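RNA-binding protein RMD9, mitochondrial (Saccharomyces cerevisiae S288C, PDB 7A9X) binds a dodecameric RNA element in the 3'-untranslated regions of yeast mitochondrial mRNAs and takes part in the processing or stability of these transcripts. Local coordinates at residues K425-T428 with P433-I436; D539-Y544 with Y572-E577. All blocks are in the same frame, centred on the assembly; numbering follows the deposited sequence.

Contact 1. Residues K425-T428 with P433-I436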
ATOM      1  N   LYS A 425      -3.936  26.989   8.737  1.00 91.76           N
ATOM      2  CA  LYS A 425      -4.673  27.463   9.901  1.00 96.43           C
ATOM      3  C   LYS A 425      -5.471  26.345  10.560  1.00 99.23           C
ATOM      4  O   LYS A 425      -5.593  26.314  11.790  1.00103.76           O
ATOM      5  CB  LYS A 425      -5.589  28.613   9.484  1.00102.87           C
ATOM      6  CG  LYS A 425      -6.652  29.004  10.495  1.00113.06           C
ATOM      7  CD  LYS A 425      -7.575  30.059   9.903  1.00121.05           C
ATOM      8  CE  LYS A 425      -8.765  30.346  10.805  1.00126.76           C
ATOM      9  NZ  LYS A 425      -9.726  31.284  10.160  1.00130.77           N
ATOM     10  N   ASN A 426      -6.006  25.411   9.769  1.00 97.60           N
ATOM     11  CA  ASN A 426      -6.857  24.366  10.326  1.00100.32           C
ATOM     12  C   ASN A 426      -6.074  23.320  11.109  1.00 99.08           C
ATOM     13  O   ASN A 426      -6.667  22.619  11.936  1.00101.25           O
ATOM     14  CB  ASN A 426      -7.663  23.698   9.211  1.00100.33           C
ATOM     15  CG  ASN A 426      -8.809  24.566   8.724  1.00104.43           C
ATOM     16  OD1 ASN A 426      -8.766  25.792   8.833  1.00110.93           O
ATOM     17  ND2 ASN A 426      -9.847  23.932   8.190  1.00102.13           N
ATOM     18  N   TYR A 427      -4.766  23.189  10.867  1.00 93.42           N
ATOM     19  CA  TYR A 427      -3.956  22.294  11.688  1.00 87.74           C
ATOM     20  C   TYR A 427      -4.014  22.699  13.154  1.00 91.54           C
ATOM     21  O   TYR A 427      -4.160  21.847  14.038  1.00 90.48           O
ATOM     22  CB  TYR A 427      -2.505  22.289  11.202  1.00 82.92           C
ATOM     23  CG  TYR A 427      -2.270  21.560   9.900  1.00 79.18           C
ATOM     24  CD1 TYR A 427      -2.472  20.191   9.804  1.00 75.15           C
ATOM     25  CD2 TYR A 427      -1.828  22.239   8.771  1.00 83.02           C
ATOM     26  CE1 TYR A 427      -2.254  19.517   8.615  1.00 75.56           C
ATOM     27  CE2 TYR A 427      -1.606  21.576   7.577  1.00 80.29           C
ATOM     28  CZ  TYR A 427      -1.820  20.217   7.504  1.00 79.49           C
ATOM     29  OH  TYR A 427      -1.598  19.557   6.316  1.00 76.62           O
ATOM     30  N   THR A 428      -3.904  24.001  13.429  1.00 95.16           N
ATOM     31  CA  THR A 428      -3.957  24.488  14.801  1.00100.16           C
ATOM     32  C   THR A 428      -5.389  24.574  15.317  1.00101.53           C
ATOM     33  O   THR A 428      -5.628  24.341  16.508  1.00106.86           O
ATOM     34  CB  THR A 428      -3.280  25.858  14.891  1.00107.49           C
ATOM     35  OG1 THR A 428      -2.003  25.803  14.246  1.00111.24           O
ATOM     36  CG2 THR A 428      -3.079  26.261  16.348  1.00110.29           C
ATOM     37  N   PRO A 433      -2.380  16.444  15.862  1.00 86.56           N
ATOM     38  CA  PRO A 433      -1.020  15.942  16.105  1.00 85.82           C
ATOM     39  C   PRO A 433      -0.177  16.042  14.844  1.00 88.15           C
ATOM     40  O   PRO A 433      -0.465  15.375  13.845  1.00 82.08           O
ATOM     41  CB  PRO A 433      -1.250  14.485  16.527  1.00 85.75           C
ATOM     42  CG  PRO A 433      -2.665  14.451  17.026  1.00 85.71           C
ATOM     43  CD  PRO A 433      -3.412  15.448  16.190  1.00 82.99           C
ATOM     44  N   ARG A 434       0.859  16.874  14.877  1.00 92.80           N
ATOM     45  CA  ARG A 434       1.596  17.209  13.667  1.00 89.75           C
ATOM     46  C   ARG A 434       2.713  16.209  13.398  1.00 88.76           C
ATOM     47  O   ARG A 434       3.370  15.722  14.322  1.00 95.95           O
ATOM     48  CB  ARG A 434       2.174  18.621  13.780  1.00 78.27           C
ATOM     49  CG  ARG A 434       1.131  19.701  14.028  1.00 79.67           C
ATOM     50  CD  ARG A 434       0.154  19.805  12.864  1.00 85.28           C
ATOM     51  NE  ARG A 434       0.831  20.140  11.615  1.00 79.19           N
ATOM     52  CZ  ARG A 434       1.107  21.381  11.223  1.00 83.51           C
ATOM     53  NH1 ARG A 434       1.730  21.593  10.072  1.00 85.55           N
ATOM     54  NH2 ARG A 434       0.762  22.411  11.985  1.00 92.45           N
ATOM     55  N   THR A 435       2.910  15.895  12.121  1.00 81.84           N
ATOM     56  CA  THR A 435       4.062  15.147  11.637  1.00 78.79           C
ATOM     57  C   THR A 435       4.848  16.025  10.669  1.00 81.93           C
ATOM     58  O   THR A 435       4.438  17.139  10.332  1.00 86.23           O
ATOM     59  CB  THR A 435       3.645  13.846  10.943  1.00 76.90           C
ATOM     60  OG1 THR A 435       3.126  14.143   9.641  1.00 75.01           O
ATOM     61  CG2 THR A 435       2.591  13.115  11.753  1.00 68.91           C
ATOM     62  N   ILE A 436       5.991  15.508  10.213  1.00 78.23           N
ATOM     63  CA  ILE A 436       6.796  16.241   9.245  1.00 80.51           C
ATOM     64  C   ILE A 436       6.170  16.279   7.860  1.00 74.38           C
ATOM     65  O   ILE A 436       6.618  17.061   7.015  1.00 72.55           O
ATOM     66  CB  ILE A 436       8.213  15.643   9.146  1.00 83.09           C
ATOM     67  CG1 ILE A 436       8.162  14.228   8.568  1.00 79.09           C
ATOM     68  CG2 ILE A 436       8.883  15.635  10.512  1.00 89.87           C
ATOM     69  CD1 ILE A 436       9.532  13.601   8.384  1.00 86.67           C
TER
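The guanidinium of Arg-434 lies flat against the ring of Tyr-427, an offset cation-pi stack at the turn between two helices of a pentatricopeptide-repeat array. Tyr-427 sits near the end of helix 417-429, in what is assigned by inference as the seventh repeat; Arg-434 belongs to the linker leading to helix 436-445. The planes differ by 14°, and Arg-434 CZ stands 4.1 Å from the centroid of the Tyr-427 ring, 28° off its normal. That tilt places the cation over the base of the ring: CZ is 3.6 Å from Tyr-427 CG, while Arg-434 NH2 reaches beyond the ring to Tyr-427 CB at 3.4 Å. Bends at chi2 and chi3, both near -60°, swing the arginine's flat end onto the tyrosine, although its CB does not head that way. The tight part is confined to this one pair, with the tyrosine buried and the arginine partly exposed. On the looser side, Thr-428 and Pro-433 are exposed and add almost nothing to the 123 Å² buried. The stack holds this inter-helix turn, its nearest atom about 6 Å from the bound RNA. Partners beyond the two segments hold both polar ends: Tyr-427 OH bonds to Asn-405 OD1 and Arg-434 NH1 to Ser-438 OG, while Tyr-439 makes a further cation-pi contact with the arginine. Replacing Arg-434 with an alanine would probably leave that face of Tyr-427 without its cationic cover and Ser-438 without this bonding partner. Over the rim of the ring, Arg-434 NH1 rests 3.8 Å from Tyr-427 CD2.

Contact 2. Residues D539-Y544 with Y572-E577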
ATOM      1  N   ASP A 539      14.503  35.819  -7.442  1.00126.28           N
ATOM      2  CA  ASP A 539      15.039  34.582  -7.998  1.00118.03           C
ATOM      3  C   ASP A 539      14.944  33.478  -6.957  1.00116.56           C
ATOM      4  O   ASP A 539      15.540  33.584  -5.880  1.00115.28           O
ATOM      5  CB  ASP A 539      16.488  34.770  -8.456  1.00106.20           C
ATOM      6  CG  ASP A 539      16.933  33.702  -9.435  1.00110.98           C
ATOM      7  OD1 ASP A 539      16.746  32.503  -9.140  1.00108.57           O
ATOM      8  OD2 ASP A 539      17.460  34.062 -10.507  1.00115.96           O
ATOM      9  N   ARG A 540      14.207  32.416  -7.285  1.00116.17           N
ATOM     10  CA  ARG A 540      14.070  31.275  -6.386  1.00113.22           C
ATOM     11  C   ARG A 540      15.176  30.245  -6.561  1.00109.98           C
ATOM     12  O   ARG A 540      15.518  29.549  -5.597  1.00111.55           O
ATOM     13  CB  ARG A 540      12.716  30.591  -6.594  1.00111.10           C
ATOM     14  CG  ARG A 540      11.510  31.489  -6.407  1.00110.16           C
ATOM     15  CD  ARG A 540      10.238  30.662  -6.419  1.00105.02           C
ATOM     16  NE  ARG A 540       9.032  31.485  -6.438  1.00105.45           N
ATOM     17  CZ  ARG A 540       7.798  30.998  -6.364  1.00101.89           C
ATOM     18  NH1 ARG A 540       6.757  31.817  -6.392  1.00102.23           N
ATOM     19  NH2 ARG A 540       7.605  29.691  -6.259  1.00 97.22           N
ATOM     20  N   ILE A 541      15.740  30.122  -7.766  1.00105.55           N
ATOM     21  CA  ILE A 541      16.780  29.121  -7.994  1.00105.57           C
ATOM     22  C   ILE A 541      18.040  29.471  -7.210  1.00111.92           C
ATOM     23  O   ILE A 541      18.743  28.587  -6.704  1.00110.55           O
ATOM     24  CB  ILE A 541      17.063  28.976  -9.501  1.00100.68           C
ATOM     25  CG1 ILE A 541      15.827  28.428 -10.217  1.00 95.67           C
ATOM     26  CG2 ILE A 541      18.264  28.078  -9.742  1.00 97.78           C
ATOM     27  CD1 ILE A 541      16.030  28.195 -11.692  1.00 92.81           C
ATOM     28  N   GLU A 542      18.337  30.766  -7.080  1.00118.97           N
ATOM     29  CA  GLU A 542      19.493  31.177  -6.288  1.00127.79           C
ATOM     30  C   GLU A 542      19.299  30.851  -4.812  1.00125.75           C
ATOM     31  O   GLU A 542      20.228  30.380  -4.145  1.00129.67           O
ATOM     32  CB  GLU A 542      19.760  32.669  -6.482  1.00134.34           C
ATOM     33  CG  GLU A 542      20.053  33.044  -7.923  1.00139.45           C
ATOM     34  CD  GLU A 542      20.551  34.467  -8.062  1.00148.01           C
ATOM     35  OE1 GLU A 542      21.482  34.699  -8.863  1.00150.21           O
ATOM     36  OE2 GLU A 542      20.013  35.355  -7.366  1.00150.24           O
ATOM     37  N   LEU A 543      18.096  31.090  -4.283  1.00116.50           N
ATOM     38  CA  LEU A 543      17.808  30.707  -2.905  1.00109.57           C
ATOM     39  C   LEU A 543      17.894  29.195  -2.729  1.00107.93           C
ATOM     40  O   LEU A 543      18.371  28.704  -1.699  1.00108.52           O
ATOM     41  CB  LEU A 543      16.425  31.215  -2.497  1.00104.14           C
ATOM     42  CG  LEU A 543      15.991  30.873  -1.070  1.00106.26           C
ATOM     43  CD1 LEU A 543      16.884  31.572  -0.057  1.00109.50           C
ATOM     44  CD2 LEU A 543      14.534  31.235  -0.847  1.00104.70           C
ATOM     45  N   TYR A 544      17.441  28.444  -3.734  1.00102.79           N
ATOM     46  CA  TYR A 544      17.489  26.988  -3.675  1.00100.15           C
ATOM     47  C   TYR A 544      18.925  26.484  -3.587  1.00104.24           C
ATOM     48  O   TYR A 544      19.242  25.615  -2.766  1.00101.20           O
ATOM     49  CB  TYR A 544      16.778  26.411  -4.898  1.00 96.58           C
ATOM     50  CG  TYR A 544      17.005  24.938  -5.142  1.00 90.20           C
ATOM     51  CD1 TYR A 544      16.324  23.977  -4.407  1.00 85.52           C
ATOM     52  CD2 TYR A 544      17.885  24.510  -6.128  1.00 91.18           C
ATOM     53  CE1 TYR A 544      16.524  22.630  -4.638  1.00 85.85           C
ATOM     54  CE2 TYR A 544      18.089  23.169  -6.368  1.00 89.68           C
ATOM     55  CZ  TYR A 544      17.404  22.233  -5.621  1.00 88.89           C
ATOM     56  OH  TYR A 544      17.604  20.894  -5.855  1.00 87.38           O
ATOM     57  N   TYR A 572      15.188  19.313 -15.212  1.00 95.99           N
ATOM     58  CA  TYR A 572      14.823  20.727 -15.218  1.00 93.13           C
ATOM     59  C   TYR A 572      16.029  21.509 -15.722  1.00 98.66           C
ATOM     60  O   TYR A 572      16.880  21.941 -14.933  1.00 99.00           O
ATOM     61  CB  TYR A 572      14.381  21.185 -13.830  1.00 82.78           C
ATOM     62  CG  TYR A 572      13.169  20.439 -13.315  1.00 88.78           C
ATOM     63  CD1 TYR A 572      11.883  20.875 -13.613  1.00 78.45           C
ATOM     64  CD2 TYR A 572      13.312  19.291 -12.541  1.00 84.73           C
ATOM     65  CE1 TYR A 572      10.774  20.194 -13.149  1.00 80.59           C
ATOM     66  CE2 TYR A 572      12.207  18.601 -12.074  1.00 80.63           C
ATOM     67  CZ  TYR A 572      10.942  19.057 -12.381  1.00 82.59           C
ATOM     68  OH  TYR A 572       9.839  18.376 -11.918  1.00 84.22           O
ATOM     69  N   PRO A 573      16.134  21.705 -17.042  1.00 99.47           N
ATOM     70  CA  PRO A 573      17.364  22.280 -17.613  1.00100.40           C
ATOM     71  C   PRO A 573      17.632  23.723 -17.212  1.00105.54           C
ATOM     72  O   PRO A 573      18.747  24.206 -17.448  1.00109.77           O
ATOM     73  CB  PRO A 573      17.134  22.163 -19.127  1.00 99.56           C
ATOM     74  CG  PRO A 573      16.073  21.112 -19.281  1.00 96.51           C
ATOM     75  CD  PRO A 573      15.187  21.279 -18.085  1.00 97.54           C
ATOM     76  N   ILE A 574      16.663  24.427 -16.618  1.00104.37           N
ATOM     77  CA  ILE A 574      16.918  25.793 -16.176  1.00106.07           C
ATOM     78  C   ILE A 574      17.949  25.822 -15.054  1.00113.31           C
ATOM     79  O   ILE A 574      18.515  26.880 -14.757  1.00114.45           O
ATOM     80  CB  ILE A 574      15.606  26.480 -15.747  1.00100.78           C
ATOM     81  CG1 ILE A 574      15.798  27.996 -15.645  1.00 95.03           C
ATOM     82  CG2 ILE A 574      15.102  25.906 -14.431  1.00 95.86           C
ATOM     83  CD1 ILE A 574      14.554  28.747 -15.229  1.00 93.69           C
ATOM     84  N   LEU A 575      18.221  24.677 -14.428  1.00116.93           N
ATOM     85  CA  LEU A 575      19.262  24.612 -13.413  1.00119.19           C
ATOM     86  C   LEU A 575      20.659  24.654 -14.023  1.00114.86           C
ATOM     87  O   LEU A 575      21.613  25.028 -13.332  1.00113.41           O
ATOM     88  CB  LEU A 575      19.086  23.343 -12.575  1.00117.80           C
ATOM     89  CG  LEU A 575      19.546  23.386 -11.118  1.00118.41           C
ATOM     90  CD1 LEU A 575      18.894  24.546 -10.392  1.00116.39           C
ATOM     91  CD2 LEU A 575      19.217  22.074 -10.426  1.00119.76           C
ATOM     92  N   ASN A 576      20.798  24.291 -15.303  1.00109.51           N
ATOM     93  CA  ASN A 576      22.116  24.269 -15.930  1.00110.31           C
ATOM     94  C   ASN A 576      22.716  25.664 -16.052  1.00112.02           C
ATOM     95  O   ASN A 576      23.942  25.812 -16.018  1.00120.57           O
ATOM     96  CB  ASN A 576      22.037  23.612 -17.310  1.00115.05           C
ATOM     97  CG  ASN A 576      22.004  22.099 -17.239  1.00120.68           C
ATOM     98  OD1 ASN A 576      22.730  21.487 -16.454  1.00121.24           O
ATOM     99  ND2 ASN A 576      21.161  21.486 -18.060  1.00125.52           N
ATOM    100  N   GLU A 577      21.883  26.695 -16.202  1.00112.56           N
ATOM    101  CA  GLU A 577      22.407  28.048 -16.350  1.00116.86           C
ATOM    102  C   GLU A 577      22.784  28.690 -15.022  1.00116.07           C
ATOM    103  O   GLU A 577      23.338  29.793 -15.024  1.00114.10           O
ATOM    104  CB  GLU A 577      21.397  28.931 -17.089  1.00112.70           C
ATOM    105  CG  GLU A 577      20.022  28.974 -16.461  1.00109.62           C
ATOM    106  CD  GLU A 577      18.988  29.623 -17.364  1.00118.52           C
ATOM    107  OE1 GLU A 577      18.807  30.856 -17.281  1.00123.27           O
ATOM    108  OE2 GLU A 577      18.359  28.898 -18.163  1.00117.61           O
TER
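Ile-541 presents its two branches to two neighbours in the 572-577 segment, one branch to each. Its CD1 is the longer projection and enters the angle formed by the branches of Ile-574, 3.7 Å from Ile-574 CG2 and 3.9 Å from Ile-574 CD1, with Ile-574 CG1 as the floor of this shallow hollow, 4.0 Å from Ile-541 CD1. The shorter branch, Ile-541 CG2, meets the methyl Leu-575 CD1 at 3.6 Å. The first torsion of Ile-541 divides the work: at chi1 -65° CG1 stands beside the backbone N and carries CD1 to Ile-574, leaving CG2 turned to the leucine. Leu-575 does not aim its CB at the helix, yet its end comes nearer, and CD1 lies in the corner between Ile-541 and the Tyr-544 ring, touching both; Tyr-544 CE2 is 4.3 Å from Leu-575 CD1. That methyl approaches the ring obliquely. All four side chains are buried, and no hydrogen bond crosses the contact, so the fit rests on the shape of apolar surfaces that together bury 179 Å².

Local bonds fix the backbones that present these groups. Asp-539 is the N-cap of helix 540-551: its OD1 accepts from Glu-542 N at 3.1 Å, from above the carboxylate plane, and more weakly from Ile-541 N. In the other segment, Leu-575 N bonds to Tyr-572 O at 3.1 Å. Tyr-572, not the apolar core, packs on an uracil base of the bound RNA. In this all-helical fold the contact seats the first turn of helix 540-551 against the segment following helix 566-571; Ile-541 also touches Ser-492 and Tyr-544 touches Val-489 on helix 489-502, while Leu-575 packs on Cys-568 and Ala-569 of helix 566-571.

How the contacts relate
Followed from the N terminus, the chain reaches contact 1 first, where only four residues separate 425-428 from 433-436; the contact closes the short turn joining helix 417-429 to helix 436-445. Contact 2 opens later, after an unmodelled gap at 504-536, and closes a longer, mostly helical loop of 27 residues between 539-544 and 572-577. The two are therefore in series, neither nesting nor crossing. The centres of contact 1 and contact 2 are about 31 Å apart; the nearest atoms of contact 1 and contact 2 are about 16 Å apart, without touching. Contact 1 ties successive helices of the repeat array, whereas contact 2 joins helix 540-551 to the segment after helix 566-571. Both lie near bound RNA.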